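Local atomic coordinates of CRISPR-associated endoribonuclease Cas2 (Streptococcus pyogenes serotype M1, PDB entry 4QR0), a protein that probably cuts single-stranded RNA as a magnesium-dependent endoribonuclease and, as a homodimer, joins a Cas1 homodimer in the CRISPR adaptive immune system. Residues A[1-6]-A[68-73]. Numbering follows the deposited sequence.
Sequences MMVLVT and FYLLGK
Leu-4 and Tyr-69 form a hydrogen-bonded pair between antiparallel neighbours, strands 2-8 and 65-69 of the ferredoxin-like βαββαβ fold of Cas2. Leu-4 N reaches Tyr-69 O at 2.8 Å and nearly straight (171°), while the return bond, from Tyr-69 N, meets Leu-4 O in its carbonyl plane. Two faces result. On one, Val-5 and Phe-68 lie side by side, Val-5 CG2 coming 4.1 Å from Phe-68 CD1 at the ring's edge. Val-3 crosses obliquely and brings CG1 to the same CD1 at 3.8 Å. Branched valines suit the extended backbone, and the phenylalanine carries this apolar face on to helix 45-58, where Phe-48 meets its ring edge-to-face.

The other face faces the second subunit. Here the Tyr-69 ring, with CG anti to its own carbonyl carbon (chi1 -61°), runs alongside the partner strand, with CD1 4.1 Å from Leu-4 CD2. Its hydroxyl bonds to Glu-40 of the second subunit, a polar end on a largely apolar ring. Beyond the paired residues, Met-2 and Leu-71 point the same way, the flexible thioether following the leucine with SD 3.3 Å from Leu-71 CD1. Thr-6, which meets Tyr-69 at about a right angle, gives its OG1 to a hydrogen bond with Gln-35 of the second subunit; that same oxygen lies in the tyrosine ring plane, 3.9 Å from Tyr-69 CE1.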
# COMPACT_ATOMS: atom_id res chain seq x y z
N MET A 1 10.19 11.21 -10.92
CA MET A 1 9.93 9.74 -10.97
C MET A 1 8.66 9.53 -10.18
O MET A 1 8.40 10.24 -9.21
CB MET A 1 11.11 8.93 -10.37
CG MET A 1 11.65 9.48 -9.05
SD MET A 1 12.93 8.51 -8.24
CE MET A 1 14.14 8.47 -9.55
N MET A 2 7.83 8.59 -10.62
CA MET A 2 6.71 8.11 -9.78
C MET A 2 7.24 7.30 -8.58
O MET A 2 8.19 6.53 -8.71
CB MET A 2 5.74 7.24 -10.57
CG MET A 2 4.48 6.88 -9.79
SD MET A 2 4.39 5.20 -9.08
CE MET A 2 2.83 5.39 -8.23
N VAL A 3 6.63 7.53 -7.43
CA VAL A 3 6.90 6.78 -6.23
C VAL A 3 5.57 6.48 -5.53
O VAL A 3 4.84 7.39 -5.14
CB VAL A 3 7.81 7.57 -5.25
CG1 VAL A 3 8.20 6.72 -4.04
CG2 VAL A 3 9.08 8.00 -5.96
N LEU A 4 5.30 5.19 -5.30
CA LEU A 4 4.19 4.77 -4.47
C LEU A 4 4.74 4.62 -3.06
O LEU A 4 5.74 3.89 -2.85
CB LEU A 4 3.67 3.45 -4.96
CG LEU A 4 2.49 2.89 -4.24
CD1 LEU A 4 1.26 3.70 -4.66
CD2 LEU A 4 2.40 1.41 -4.62
N VAL A 5 4.10 5.29 -2.12
CA VAL A 5 4.48 5.29 -0.73
C VAL A 5 3.43 4.49 0.00
O VAL A 5 2.25 4.82 -0.11
CB VAL A 5 4.39 6.71 -0.14
CG1 VAL A 5 4.82 6.72 1.32
CG2 VAL A 5 5.25 7.68 -0.92
N THR A 6 3.83 3.44 0.74
CA THR A 6 2.91 2.65 1.55
C THR A 6 3.36 2.71 3.01
O THR A 6 4.48 2.27 3.38
CB THR A 6 2.80 1.18 1.06
OG1 THR A 6 4.03 0.48 1.25
CG2 THR A 6 2.51 1.12 -0.44
N PHE A 68 8.65 2.17 -0.42
CA PHE A 68 8.61 3.01 -1.60
C PHE A 68 8.78 2.11 -2.82
O PHE A 68 9.83 1.48 -2.94
CB PHE A 68 9.79 3.99 -1.62
CG PHE A 68 9.84 4.93 -0.47
CD1 PHE A 68 8.94 5.96 -0.37
CD2 PHE A 68 10.86 4.85 0.45
CE1 PHE A 68 9.02 6.86 0.68
CE2 PHE A 68 10.95 5.75 1.50
CZ PHE A 68 10.04 6.75 1.61
N TYR A 69 7.78 2.12 -3.71
CA TYR A 69 7.84 1.44 -5.00
C TYR A 69 7.96 2.45 -6.12
O TYR A 69 7.11 3.30 -6.31
CB TYR A 69 6.58 0.61 -5.23
CG TYR A 69 6.39 -0.46 -4.19
CD1 TYR A 69 5.82 -0.16 -2.93
CD2 TYR A 69 6.75 -1.78 -4.45
CE1 TYR A 69 5.64 -1.13 -1.96
CE2 TYR A 69 6.56 -2.79 -3.46
CZ TYR A 69 6.02 -2.46 -2.21
OH TYR A 69 5.84 -3.42 -1.21
N LEU A 70 9.01 2.30 -6.90
CA LEU A 70 9.21 3.14 -8.04
C LEU A 70 8.73 2.49 -9.33
O LEU A 70 9.43 1.68 -9.95
CB LEU A 70 10.69 3.47 -8.15
CG LEU A 70 11.10 4.37 -6.98
CD1 LEU A 70 11.50 3.57 -5.74
CD2 LEU A 70 12.20 5.29 -7.44
N LEU A 71 7.54 2.87 -9.73
CA LEU A 71 6.95 2.32 -10.91
C LEU A 71 7.45 3.21 -12.08
O LEU A 71 7.95 4.33 -11.85
CB LEU A 71 5.42 2.28 -10.73
CG LEU A 71 4.99 1.68 -9.36
CD1 LEU A 71 3.55 1.99 -8.98
CD2 LEU A 71 5.22 0.16 -9.27
N GLY A 72 7.43 2.69 -13.31
CA GLY A 72 7.83 3.50 -14.49
C GLY A 72 6.76 4.48 -14.98
O GLY A 72 5.85 4.85 -14.23
N LYS A 73 6.85 4.92 -16.23
CA LYS A 73 5.69 5.56 -16.86
C LYS A 73 4.70 4.48 -17.30
O LYS A 73 4.99 3.28 -17.18
CB LYS A 73 6.10 6.47 -18.02
CG LYS A 73 6.10 7.93 -17.65
CD LYS A 73 6.74 8.78 -18.73
CE LYS A 73 7.10 10.17 -18.20
NZ LYS A 73 8.31 10.71 -18.88